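Local coordinates for protein endoglucanase (Humicola insolens, PDB 1DYS) that hydrolyses internal beta-1,4-glucosidic linkages in cellulose as a glycoside hydrolase family 6 endoglucanase, so contributing to the recycling of plant biomass, at residues G142-G147 with P158-I163; L177-A182 with Q198-I203; D191-T196 with G237-D242. All blocks are in the same frame, centred on the assembly; numbering follows the deposited sequence.

Interaction 1. Residues G142-G147 with P158-I163; sequences GNMVTG and PQQEAI
M144 lies over the side of helix 150-169 and overlaps Q159, Q160 and I163. The two segments belong to successive helices between strands 132-136 and 175-180 of the family 6 alpha/beta barrel. The two helical segments run roughly antiparallel, with 148° between their N-to-C directions. The axes are far apart, 11.6 Å at closest approach, and one long side chain carries the contact from the first helix. No hydrogen bond joins the segments.

The M144 chain bends at its thioether, chi3 -98°, which turns CE away from the line of CB and CG. SD rests against the aliphatic part of Q160, with M144 SD 3.8 Å from Q160 CG. These two side chains cross obliquely. CE goes further and meets I163 tip to tip, M144 CE to I163 CD1 being 3.7 Å. M144 CE also lies 4.2 Å from Q159 OE1, a loose approach and not a bond.

The amide nitrogens of both glutamines have partners outside the pair. Q159 NE2 bonds to the carbonyl of P89, and Q160 NE2 to E199 of helix 190-207. The aliphatic chains of the two glutamines pass beside M144.

T146 connects the first helical segment to W186, assigned as a substrate-binding residue, which hydrogen-bonds through NE1 to T146 OG1. That hydroxyl in turn donates to the helix backbone, with T146 OG1 2.9 Å from G142 O and above the carbonyl plane. G142 O also accepts from T146 N, 3.1 Å away.

Interaction 2. Residues L177-A182 with Q198-I203; sequences LYLDVA and QEVATI
The end of strand 175-180 faces helix 190-207 with the CA atoms of L179 and V200 8.3 Å apart. This is the strand-to-helix half of a beta-alpha-beta crossover. The chain runs from strand 175-180 through the helix to parallel strand 215-218, as in the family 6 barrel. The contact is wholly apolar and buried.

L179 points at the helix. Its CG lies anti to the backbone N, chi1 178°, and CD2 does the touching. L179 CD2 meets V200 CG2 at 4.2 Å, and the two side chains lie alongside, running in opposite senses. One turn along, I203 adds its branch methyl, with L179 CD2 4.4 Å from I203 CG2. The leucine methyl therefore touches two residues on one face of the helix. V181, just past the strand, gives a looser touch: V181 CG1 to V200 CG2 is 4.5 Å. I141 of helix 140-146 and I163 of helix 150-169 also pack on L179 and I203.

The strand end leads into the active site. D180 OD2 accepts from the backbone N of D139, a residue assigned as a proton donor, and D180 OD1 pairs with S217. D180 also closes an Asx turn: A182 N lies 2.8 Å from D180 OD2, with an N-H...O angle of 157°, and approaches from above the carboxylate plane.

Interaction 3. Residues D191-T196 with G237-D242; sequences DKLEPT and GSPSPD
L193 reaches from the first turns of helix 190-207 toward P239 and S240, in the loop that precedes helix 243-255. Its CB points at the loop but is still 6.6 Å from P239 CG. CG lies anti to the carbonyl carbon, chi1 -56°, and is about equally far from both partners: L193 CG is 5.2 Å from P239 CG and 5.2 Å from S240 OG. Contact begins only at the methyls, which part to two neighbours. L193 CD1 comes loosely near the proline ring at P239 CG, 4.5 Å away. L193 CD2 lies against the serine hydroxyl, 4.2 Å from S240 OG. This is a light touch, and no hydrogen bond crosses it.

The serine oxygen has its polar partners elsewhere: the carbonyl of G188 and the side chain of N249. The loop is also braced from within. S238 OG accepts from the backbone two residues on, forming an ST turn, with S240 N 2.8 Å from S238 OG and an N-H...O angle of 155°. This turn spans P239, next to where L193 arrives.

On the helix side, P195 has no N-H to give to the turn before, and the helix kinks there. T196 bonds back to the preceding turn. Its OG1 and N reach K192 O from opposite faces of the carbonyl plane, with T196 OG1 2.8 Å from K192 O.

The side chain of S240 is about 8 Å from that of N183, assigned as a substrate-binding residue. L193 also packs on N249 and I250, so it meets both the 237-242 loop and helix 243-255. On another side of helix 190-207, K192, P195 and T196 lean on V145 of helix 140-146.

In the fold
All three contacts lie in the family 6 barrel. Interactions 1 and 2 are in series along the chain, with centres about 9 Å apart; helix 150-169 leads directly into strand 175-180. They touch through Q160 and E199 and through I163 and I203. Interactions 2 and 3 share helix 190-207, cross in sequence and have centres about 15 Å apart. Interaction 3 follows interaction 1 in the chain, their centres about 18 Å apart, and meets it where V145 and T146 pack on K192. Helix 190-207 thus links the preceding helices, strand 175-180 and the loop before helix 243-255, close to residues assigned to substrate binding and proton donation.

Interaction 1. Residues G142-G147 with P158-I163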
ATOM      1  N   GLY A 142      -7.983  15.803 -12.097  1.00 16.46           N
ATOM      2  CA  GLY A 142      -9.254  15.853 -11.375  1.00 17.32           C
ATOM      3  C   GLY A 142      -9.037  16.519 -10.015  1.00 19.41           C
ATOM      4  O   GLY A 142      -9.748  17.445  -9.646  1.00 18.39           O
ATOM      5  N   ASN A 143      -8.051  16.043  -9.268  1.00 18.77           N
ATOM      6  CA  ASN A 143      -7.733  16.575  -7.943  1.00 18.65           C
ATOM      7  C   ASN A 143      -7.303  18.035  -8.023  1.00 25.02           C
ATOM      8  O   ASN A 143      -7.578  18.803  -7.084  1.00 24.01           O
ATOM      9  CB  ASN A 143      -6.681  15.652  -7.334  1.00 16.63           C
ATOM     10  CG  ASN A 143      -7.195  14.387  -6.684  1.00 15.12           C
ATOM     11  OD1 ASN A 143      -7.707  14.470  -5.574  1.00 25.88           O
ATOM     12  ND2 ASN A 143      -7.027  13.270  -7.376  1.00 17.49           N
ATOM     13  N   MET A 144      -6.653  18.452  -9.104  1.00 18.94           N
ATOM     14  CA  MET A 144      -6.264  19.838  -9.299  1.00 26.82           C
ATOM     15  C   MET A 144      -7.447  20.758  -9.600  1.00 32.01           C
ATOM     16  O   MET A 144      -7.485  21.862  -9.020  1.00 35.38           O
ATOM     17  CB  MET A 144      -5.286  19.976 -10.461  1.00 27.38           C
ATOM     18  CG  MET A 144      -3.834  20.207 -10.101  1.00 37.46           C
ATOM     19  SD  MET A 144      -2.837  19.683 -11.505  1.00 41.27           S
ATOM     20  CE  MET A 144      -2.350  18.041 -10.982  1.00 16.91           C
ATOM     21  N   VAL A 145      -8.398  20.345 -10.418  1.00 28.09           N
ATOM     22  CA  VAL A 145      -9.579  21.136 -10.743  1.00 27.59           C
ATOM     23  C   VAL A 145     -10.596  21.283  -9.627  1.00 34.48           C
ATOM     24  O   VAL A 145     -11.243  22.325  -9.453  1.00 34.53           O
ATOM     25  CB  VAL A 145     -10.349  20.519 -11.944  1.00 28.57           C
ATOM     26  CG1 VAL A 145     -11.763  21.072 -12.097  1.00 36.94           C
ATOM     27  CG2 VAL A 145      -9.586  20.699 -13.239  1.00 30.18           C
ATOM     28  N   THR A 146     -10.913  20.204  -8.936  1.00 25.46           N
ATOM     29  CA  THR A 146     -11.967  20.239  -7.926  1.00 27.86           C
ATOM     30  C   THR A 146     -11.422  20.164  -6.514  1.00 27.16           C
ATOM     31  O   THR A 146     -12.175  20.206  -5.541  1.00 31.17           O
ATOM     32  CB  THR A 146     -12.954  19.094  -8.219  1.00 31.04           C
ATOM     33  OG1 THR A 146     -12.216  17.862  -8.115  1.00 24.62           O
ATOM     34  CG2 THR A 146     -13.533  19.203  -9.622  1.00 38.27           C
ATOM     35  N   GLY A 147     -10.105  20.047  -6.361  1.00 22.60           N
ATOM     36  CA  GLY A 147      -9.490  19.893  -5.056  1.00 22.02           C
ATOM     37  C   GLY A 147      -9.358  21.211  -4.300  1.00 22.12           C
ATOM     38  O   GLY A 147      -8.351  21.882  -4.500  1.00 25.38           O
ATOM     39  N   PRO A 158       3.571  22.484  -7.010  1.00 21.24           N
ATOM     40  CA  PRO A 158       4.567  21.450  -7.193  1.00 15.71           C
ATOM     41  C   PRO A 158       4.014  20.298  -8.030  1.00 16.28           C
ATOM     42  O   PRO A 158       4.746  19.682  -8.836  1.00 18.27           O
ATOM     43  CB  PRO A 158       4.947  20.978  -5.770  1.00 19.23           C
ATOM     44  CG  PRO A 158       4.604  22.220  -4.953  1.00 20.64           C
ATOM     45  CD  PRO A 158       3.330  22.768  -5.593  1.00 22.65           C
ATOM     46  N   GLN A 159       2.730  19.992  -7.905  1.00 17.51           N
ATOM     47  CA  GLN A 159       2.231  18.849  -8.709  1.00 20.20           C
ATOM     48  C   GLN A 159       2.200  19.207 -10.184  1.00 20.95           C
ATOM     49  O   GLN A 159       2.528  18.383 -11.056  1.00 19.79           O
ATOM     50  CB  GLN A 159       0.901  18.314  -8.201  1.00 16.22           C
ATOM     51  CG  GLN A 159       0.981  17.541  -6.895  1.00 15.45           C
ATOM     52  CD  GLN A 159      -0.402  17.040  -6.502  1.00 17.65           C
ATOM     53  OE1 GLN A 159      -1.416  17.580  -6.903  1.00 19.74           O
ATOM     54  NE2 GLN A 159      -0.438  15.981  -5.713  1.00 16.86           N
ATOM     55  N   GLN A 160       1.886  20.458 -10.511  1.00 19.49           N
ATOM     56  CA  GLN A 160       1.906  20.893 -11.911  1.00 20.57           C
ATOM     57  C   GLN A 160       3.319  20.828 -12.455  1.00 18.11           C
ATOM     58  O   GLN A 160       3.589  20.367 -13.566  1.00 17.46           O
ATOM     59  CB  GLN A 160       1.339  22.289 -12.103  1.00 22.41           C
ATOM     60  CG  GLN A 160      -0.154  22.422 -11.792  1.00 27.14           C
ATOM     61  CD  GLN A 160      -0.600  23.868 -11.927  1.00 33.51           C
ATOM     62  OE1 GLN A 160       0.227  24.779 -12.004  1.00 44.68           O
ATOM     63  NE2 GLN A 160      -1.893  24.150 -11.939  1.00 33.51           N
ATOM     64  N   GLU A 161       4.293  21.258 -11.630  1.00 17.66           N
ATOM     65  CA  GLU A 161       5.691  21.173 -12.008  1.00 18.15           C
ATOM     66  C   GLU A 161       6.126  19.713 -12.176  1.00 20.38           C
ATOM     67  O   GLU A 161       6.858  19.386 -13.112  1.00 20.25           O
ATOM     68  CB  GLU A 161       6.584  21.863 -10.961  1.00 20.40           C
ATOM     69  CG  GLU A 161       8.066  21.698 -11.274  1.00 26.49           C
ATOM     70  CD  GLU A 161       8.968  22.505 -10.358  1.00 32.47           C
ATOM     71  OE1 GLU A 161       8.454  23.414  -9.671  1.00 29.68           O
ATOM     72  OE2 GLU A 161      10.192  22.250 -10.332  1.00 33.32           O
ATOM     73  N   ALA A 162       5.641  18.821 -11.296  1.00 21.33           N
ATOM     74  CA  ALA A 162       5.990  17.414 -11.430  1.00 18.84           C
ATOM     75  C   ALA A 162       5.503  16.808 -12.746  1.00 16.13           C
ATOM     76  O   ALA A 162       6.250  16.082 -13.410  1.00 16.11           O
ATOM     77  CB  ALA A 162       5.406  16.558 -10.306  1.00 17.53           C
ATOM     78  N   ILE A 163       4.248  17.082 -13.081  1.00 17.98           N
ATOM     79  CA  ILE A 163       3.686  16.486 -14.306  1.00 14.97           C
ATOM     80  C   ILE A 163       4.356  17.077 -15.552  1.00 18.57           C
ATOM     81  O   ILE A 163       4.751  16.399 -16.523  1.00 16.69           O
ATOM     82  CB  ILE A 163       2.172  16.668 -14.331  1.00 17.85           C
ATOM     83  CG1 ILE A 163       1.480  15.950 -13.160  1.00 19.40           C
ATOM     84  CG2 ILE A 163       1.675  16.082 -15.659  1.00 22.22           C
ATOM     85  CD1 ILE A 163      -0.038  16.093 -13.147  1.00 18.79           C
TER

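Interaction 2. Residues L177-A182 with Q198-I203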
ATOM      1  N   LEU A 177       2.250  10.036 -25.266  1.00 16.15           N
ATOM      2  CA  LEU A 177       1.766  10.427 -23.942  1.00 20.26           C
ATOM      3  C   LEU A 177       0.303  10.755 -23.926  1.00 18.87           C
ATOM      4  O   LEU A 177      -0.197  11.529 -24.733  1.00 17.54           O
ATOM      5  CB  LEU A 177       2.603  11.613 -23.453  1.00 16.68           C
ATOM      6  CG  LEU A 177       4.114  11.371 -23.359  1.00 20.48           C
ATOM      7  CD1 LEU A 177       4.830  12.659 -22.959  1.00 23.84           C
ATOM      8  CD2 LEU A 177       4.436  10.258 -22.373  1.00 19.91           C
ATOM      9  N   TYR A 178      -0.410  10.181 -22.938  1.00 15.13           N
ATOM     10  CA  TYR A 178      -1.821  10.442 -22.733  1.00 16.57           C
ATOM     11  C   TYR A 178      -1.981  10.930 -21.307  1.00 13.83           C
ATOM     12  O   TYR A 178      -1.768  10.189 -20.335  1.00 16.26           O
ATOM     13  CB  TYR A 178      -2.630   9.161 -22.999  1.00 13.81           C
ATOM     14  CG  TYR A 178      -2.650   8.714 -24.462  1.00 14.31           C
ATOM     15  CD1 TYR A 178      -3.631   9.235 -25.311  1.00 13.04           C
ATOM     16  CD2 TYR A 178      -1.730   7.829 -24.959  1.00 14.39           C
ATOM     17  CE1 TYR A 178      -3.693   8.826 -26.639  1.00 13.10           C
ATOM     18  CE2 TYR A 178      -1.751   7.434 -26.287  1.00 14.79           C
ATOM     19  CZ  TYR A 178      -2.731   7.943 -27.107  1.00 16.55           C
ATOM     20  OH  TYR A 178      -2.721   7.501 -28.406  1.00 17.40           O
ATOM     21  N   LEU A 179      -2.312  12.193 -21.110  1.00 13.35           N
ATOM     22  CA  LEU A 179      -2.479  12.821 -19.800  1.00 17.07           C
ATOM     23  C   LEU A 179      -3.860  12.527 -19.252  1.00 19.44           C
ATOM     24  O   LEU A 179      -4.891  12.762 -19.898  1.00 16.44           O
ATOM     25  CB  LEU A 179      -2.172  14.325 -19.951  1.00 16.46           C
ATOM     26  CG  LEU A 179      -2.318  15.213 -18.736  1.00 19.83           C
ATOM     27  CD1 LEU A 179      -1.360  14.769 -17.628  1.00 15.49           C
ATOM     28  CD2 LEU A 179      -2.033  16.674 -19.127  1.00 23.07           C
ATOM     29  N   ASP A 180      -3.887  11.955 -18.032  1.00 14.36           N
ATOM     30  CA  ASP A 180      -5.177  11.477 -17.520  1.00 15.05           C
ATOM     31  C   ASP A 180      -6.120  12.598 -17.188  1.00 13.43           C
ATOM     32  O   ASP A 180      -5.677  13.600 -16.635  1.00 14.07           O
ATOM     33  CB  ASP A 180      -4.922  10.564 -16.282  1.00 12.47           C
ATOM     34  CG  ASP A 180      -6.294   9.981 -15.968  1.00 13.76           C
ATOM     35  OD1 ASP A 180      -6.684   9.092 -16.689  1.00 13.82           O
ATOM     36  OD2 ASP A 180      -6.962  10.457 -15.047  1.00 13.22           O
ATOM     37  N   VAL A 181      -7.388  12.497 -17.618  1.00 13.82           N
ATOM     38  CA  VAL A 181      -8.399  13.472 -17.263  1.00 16.72           C
ATOM     39  C   VAL A 181      -9.598  12.794 -16.595  1.00 15.67           C
ATOM     40  O   VAL A 181     -10.761  13.194 -16.713  1.00 16.61           O
ATOM     41  CB  VAL A 181      -8.825  14.369 -18.448  1.00 15.74           C
ATOM     42  CG1 VAL A 181      -7.630  15.111 -19.006  1.00 16.55           C
ATOM     43  CG2 VAL A 181      -9.338  13.496 -19.599  1.00 14.73           C
ATOM     44  N   ALA A 182      -9.332  11.903 -15.626  1.00 15.84           N
ATOM     45  CA  ALA A 182     -10.348  11.318 -14.746  1.00 11.85           C
ATOM     46  C   ALA A 182     -11.451  10.616 -15.510  1.00 17.64           C
ATOM     47  O   ALA A 182     -11.180   9.707 -16.277  1.00 16.55           O
ATOM     48  CB  ALA A 182     -10.875  12.430 -13.833  1.00 13.37           C
ATOM     49  N   GLN A 198      -8.047  24.251 -18.999  1.00 25.96           N
ATOM     50  CA  GLN A 198      -7.149  25.269 -18.477  1.00 24.97           C
ATOM     51  C   GLN A 198      -5.992  24.605 -17.729  1.00 24.11           C
ATOM     52  O   GLN A 198      -4.832  24.992 -17.840  1.00 25.56           O
ATOM     53  CB  GLN A 198      -7.905  26.244 -17.555  1.00 28.98           C
ATOM     54  CG  GLN A 198      -6.982  27.351 -17.009  1.00 24.27           C
ATOM     55  CD  GLN A 198      -6.455  28.132 -18.217  1.00 34.76           C
ATOM     56  OE1 GLN A 198      -7.294  28.673 -18.941  1.00 36.44           O
ATOM     57  NE2 GLN A 198      -5.152  28.157 -18.457  1.00 38.30           N
ATOM     58  N   GLU A 199      -6.360  23.577 -16.947  1.00 25.95           N
ATOM     59  CA  GLU A 199      -5.335  22.819 -16.214  1.00 25.16           C
ATOM     60  C   GLU A 199      -4.337  22.182 -17.151  1.00 21.81           C
ATOM     61  O   GLU A 199      -3.119  22.233 -16.905  1.00 26.10           O
ATOM     62  CB  GLU A 199      -5.997  21.779 -15.321  1.00 27.77           C
ATOM     63  CG  GLU A 199      -5.323  21.533 -13.986  1.00 32.81           C
ATOM     64  CD  GLU A 199      -4.691  22.731 -13.319  1.00 36.59           C
ATOM     65  OE1 GLU A 199      -5.215  23.855 -13.339  1.00 33.97           O
ATOM     66  OE2 GLU A 199      -3.595  22.507 -12.731  1.00 37.28           O
ATOM     67  N   VAL A 200      -4.800  21.539 -18.229  1.00 21.28           N
ATOM     68  CA  VAL A 200      -3.914  20.966 -19.229  1.00 17.50           C
ATOM     69  C   VAL A 200      -3.072  22.058 -19.885  1.00 18.55           C
ATOM     70  O   VAL A 200      -1.885  21.853 -20.096  1.00 22.64           O
ATOM     71  CB  VAL A 200      -4.775  20.196 -20.256  1.00 20.34           C
ATOM     72  CG1 VAL A 200      -3.959  19.746 -21.434  1.00 18.70           C
ATOM     73  CG2 VAL A 200      -5.478  19.016 -19.573  1.00 20.27           C
ATOM     74  N   ALA A 201      -3.706  23.205 -20.215  1.00 22.75           N
ATOM     75  CA  ALA A 201      -2.887  24.243 -20.846  1.00 23.99           C
ATOM     76  C   ALA A 201      -1.766  24.680 -19.889  1.00 21.12           C
ATOM     77  O   ALA A 201      -0.634  24.844 -20.354  1.00 25.72           O
ATOM     78  CB  ALA A 201      -3.678  25.435 -21.342  1.00 31.11           C
ATOM     79  N   THR A 202      -2.060  24.918 -18.629  1.00 21.45           N
ATOM     80  CA  THR A 202      -1.050  25.332 -17.653  1.00 26.32           C
ATOM     81  C   THR A 202       0.053  24.303 -17.515  1.00 26.11           C
ATOM     82  O   THR A 202       1.225  24.677 -17.468  1.00 27.66           O
ATOM     83  CB  THR A 202      -1.716  25.588 -16.295  1.00 26.18           C
ATOM     84  OG1 THR A 202      -2.640  26.669 -16.452  1.00 30.40           O
ATOM     85  CG2 THR A 202      -0.705  25.902 -15.208  1.00 27.67           C
ATOM     86  N   ILE A 203      -0.295  23.015 -17.398  1.00 24.82           N
ATOM     87  CA  ILE A 203       0.702  21.964 -17.314  1.00 21.56           C
ATOM     88  C   ILE A 203       1.587  21.873 -18.541  1.00 24.19           C
ATOM     89  O   ILE A 203       2.795  21.626 -18.407  1.00 25.72           O
ATOM     90  CB  ILE A 203       0.044  20.581 -17.073  1.00 21.53           C
ATOM     91  CG1 ILE A 203      -0.405  20.585 -15.607  1.00 27.33           C
ATOM     92  CG2 ILE A 203       0.940  19.403 -17.396  1.00 21.78           C
ATOM     93  CD1 ILE A 203      -1.472  19.566 -15.304  1.00 23.73           C
TER

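Interaction 3. Residues D191-T196 with G237-D242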
ATOM      1  N   ASP A 191     -19.820  22.935 -16.281  1.00 23.12           N
ATOM      2  CA  ASP A 191     -18.940  23.844 -15.562  1.00 27.43           C
ATOM      3  C   ASP A 191     -17.557  23.273 -15.269  1.00 25.12           C
ATOM      4  O   ASP A 191     -16.797  24.001 -14.627  1.00 27.19           O
ATOM      5  CB  ASP A 191     -19.596  24.286 -14.255  1.00 32.82           C
ATOM      6  CG  ASP A 191     -19.551  23.275 -13.129  1.00 39.62           C
ATOM      7  OD1 ASP A 191     -19.397  22.051 -13.352  1.00 36.24           O
ATOM      8  OD2 ASP A 191     -19.680  23.715 -11.957  1.00 38.36           O
ATOM      9  N   LYS A 192     -17.241  22.043 -15.681  1.00 26.92           N
ATOM     10  CA  LYS A 192     -15.945  21.464 -15.465  1.00 24.87           C
ATOM     11  C   LYS A 192     -15.084  21.272 -16.700  1.00 24.18           C
ATOM     12  O   LYS A 192     -13.873  21.143 -16.523  1.00 23.32           O
ATOM     13  CB  LYS A 192     -16.036  20.043 -14.864  1.00 25.77           C
ATOM     14  CG  LYS A 192     -16.614  20.017 -13.463  1.00 29.05           C
ATOM     15  CD  LYS A 192     -15.604  20.605 -12.489  1.00 27.96           C
ATOM     16  CE  LYS A 192     -16.258  21.697 -11.660  1.00 45.28           C
ATOM     17  NZ  LYS A 192     -17.508  21.192 -11.027  1.00 39.91           N
ATOM     18  N   LEU A 193     -15.640  21.295 -17.902  1.00 25.73           N
ATOM     19  CA  LEU A 193     -14.844  21.094 -19.111  1.00 21.89           C
ATOM     20  C   LEU A 193     -13.774  22.134 -19.362  1.00 25.66           C
ATOM     21  O   LEU A 193     -12.655  21.826 -19.824  1.00 21.93           O
ATOM     22  CB  LEU A 193     -15.774  21.029 -20.333  1.00 28.06           C
ATOM     23  CG  LEU A 193     -16.901  20.009 -20.341  1.00 30.24           C
ATOM     24  CD1 LEU A 193     -17.976  20.452 -21.334  1.00 29.65           C
ATOM     25  CD2 LEU A 193     -16.398  18.619 -20.685  1.00 29.18           C
ATOM     26  N   GLU A 194     -14.113  23.412 -19.116  1.00 25.45           N
ATOM     27  CA  GLU A 194     -13.093  24.455 -19.346  1.00 28.77           C
ATOM     28  C   GLU A 194     -12.026  24.488 -18.277  1.00 23.06           C
ATOM     29  O   GLU A 194     -10.831  24.488 -18.565  1.00 24.93           O
ATOM     30  CB  GLU A 194     -13.679  25.835 -19.620  1.00 29.05           C
ATOM     31  CG  GLU A 194     -14.351  25.874 -20.992  1.00 30.23           C
ATOM     32  CD  GLU A 194     -13.389  25.742 -22.158  1.00 25.96           C
ATOM     33  OE1 GLU A 194     -12.149  25.838 -21.975  1.00 28.60           O
ATOM     34  OE2 GLU A 194     -13.914  25.539 -23.280  1.00 25.23           O
ATOM     35  N   PRO A 195     -12.382  24.380 -17.013  1.00 23.57           N
ATOM     36  CA  PRO A 195     -11.417  24.310 -15.925  1.00 22.27           C
ATOM     37  C   PRO A 195     -10.480  23.135 -16.184  1.00 24.12           C
ATOM     38  O   PRO A 195      -9.289  23.275 -15.920  1.00 26.09           O
ATOM     39  CB  PRO A 195     -12.211  24.120 -14.619  1.00 26.84           C
ATOM     40  CG  PRO A 195     -13.520  24.758 -15.022  1.00 27.05           C
ATOM     41  CD  PRO A 195     -13.750  24.449 -16.501  1.00 23.97           C
ATOM     42  N   THR A 196     -10.971  22.039 -16.773  1.00 24.28           N
ATOM     43  CA  THR A 196     -10.086  20.922 -17.128  1.00 25.48           C
ATOM     44  C   THR A 196      -9.125  21.276 -18.240  1.00 23.30           C
ATOM     45  O   THR A 196      -7.913  21.024 -18.204  1.00 25.84           O
ATOM     46  CB  THR A 196     -10.926  19.693 -17.549  1.00 20.97           C
ATOM     47  OG1 THR A 196     -11.747  19.395 -16.410  1.00 28.42           O
ATOM     48  CG2 THR A 196     -10.043  18.505 -17.864  1.00 24.74           C
ATOM     49  N   GLY A 237     -28.443  15.825 -16.824  1.00 34.05           N
ATOM     50  CA  GLY A 237     -27.889  17.172 -16.736  1.00 38.66           C
ATOM     51  C   GLY A 237     -26.429  17.215 -17.175  1.00 32.49           C
ATOM     52  O   GLY A 237     -25.861  18.303 -17.282  1.00 36.66           O
ATOM     53  N   SER A 238     -25.813  16.058 -17.433  1.00 29.05           N
ATOM     54  CA  SER A 238     -24.412  16.110 -17.856  1.00 24.29           C
ATOM     55  C   SER A 238     -24.347  15.998 -19.360  1.00 20.53           C
ATOM     56  O   SER A 238     -24.988  15.121 -19.933  1.00 24.25           O
ATOM     57  CB  SER A 238     -23.595  14.948 -17.283  1.00 32.02           C
ATOM     58  OG  SER A 238     -22.400  14.805 -18.049  1.00 28.04           O
ATOM     59  N   PRO A 239     -23.505  16.816 -19.980  1.00 21.54           N
ATOM     60  CA  PRO A 239     -23.248  16.748 -21.412  1.00 18.57           C
ATOM     61  C   PRO A 239     -22.322  15.601 -21.797  1.00 22.82           C
ATOM     62  O   PRO A 239     -22.127  15.193 -22.944  1.00 23.72           O
ATOM     63  CB  PRO A 239     -22.510  18.063 -21.760  1.00 24.85           C
ATOM     64  CG  PRO A 239     -21.819  18.348 -20.458  1.00 23.95           C
ATOM     65  CD  PRO A 239     -22.697  17.830 -19.327  1.00 25.04           C
ATOM     66  N   SER A 240     -21.772  14.887 -20.805  1.00 22.32           N
ATOM     67  CA  SER A 240     -20.863  13.787 -20.962  1.00 25.70           C
ATOM     68  C   SER A 240     -21.302  12.514 -20.266  1.00 22.46           C
ATOM     69  O   SER A 240     -20.601  12.010 -19.389  1.00 24.11           O
ATOM     70  CB  SER A 240     -19.554  14.230 -20.246  1.00 19.12           C
ATOM     71  OG  SER A 240     -19.001  15.333 -20.936  1.00 22.92           O
ATOM     72  N   PRO A 241     -22.448  11.973 -20.615  1.00 21.89           N
ATOM     73  CA  PRO A 241     -23.043  10.802 -20.013  1.00 20.08           C
ATOM     74  C   PRO A 241     -22.480   9.459 -20.393  1.00 23.99           C
ATOM     75  O   PRO A 241     -22.879   8.455 -19.797  1.00 23.82           O
ATOM     76  CB  PRO A 241     -24.564  10.897 -20.312  1.00 26.26           C
ATOM     77  CG  PRO A 241     -24.435  11.455 -21.717  1.00 21.14           C
ATOM     78  CD  PRO A 241     -23.337  12.491 -21.674  1.00 21.90           C
ATOM     79  N   ASP A 242     -21.532   9.429 -21.318  1.00 22.81           N
ATOM     80  CA  ASP A 242     -20.756   8.230 -21.608  1.00 17.96           C
ATOM     81  C   ASP A 242     -19.371   8.743 -21.989  1.00 19.55           C
ATOM     82  O   ASP A 242     -19.205   9.982 -22.107  1.00 16.73           O
ATOM     83  CB  ASP A 242     -21.401   7.273 -22.578  1.00 25.88           C
ATOM     84  CG  ASP A 242     -21.699   7.849 -23.932  1.00 24.73           C
ATOM     85  OD1 ASP A 242     -21.130   8.912 -24.243  1.00 20.38           O
ATOM     86  OD2 ASP A 242     -22.506   7.241 -24.672  1.00 26.06           O
TER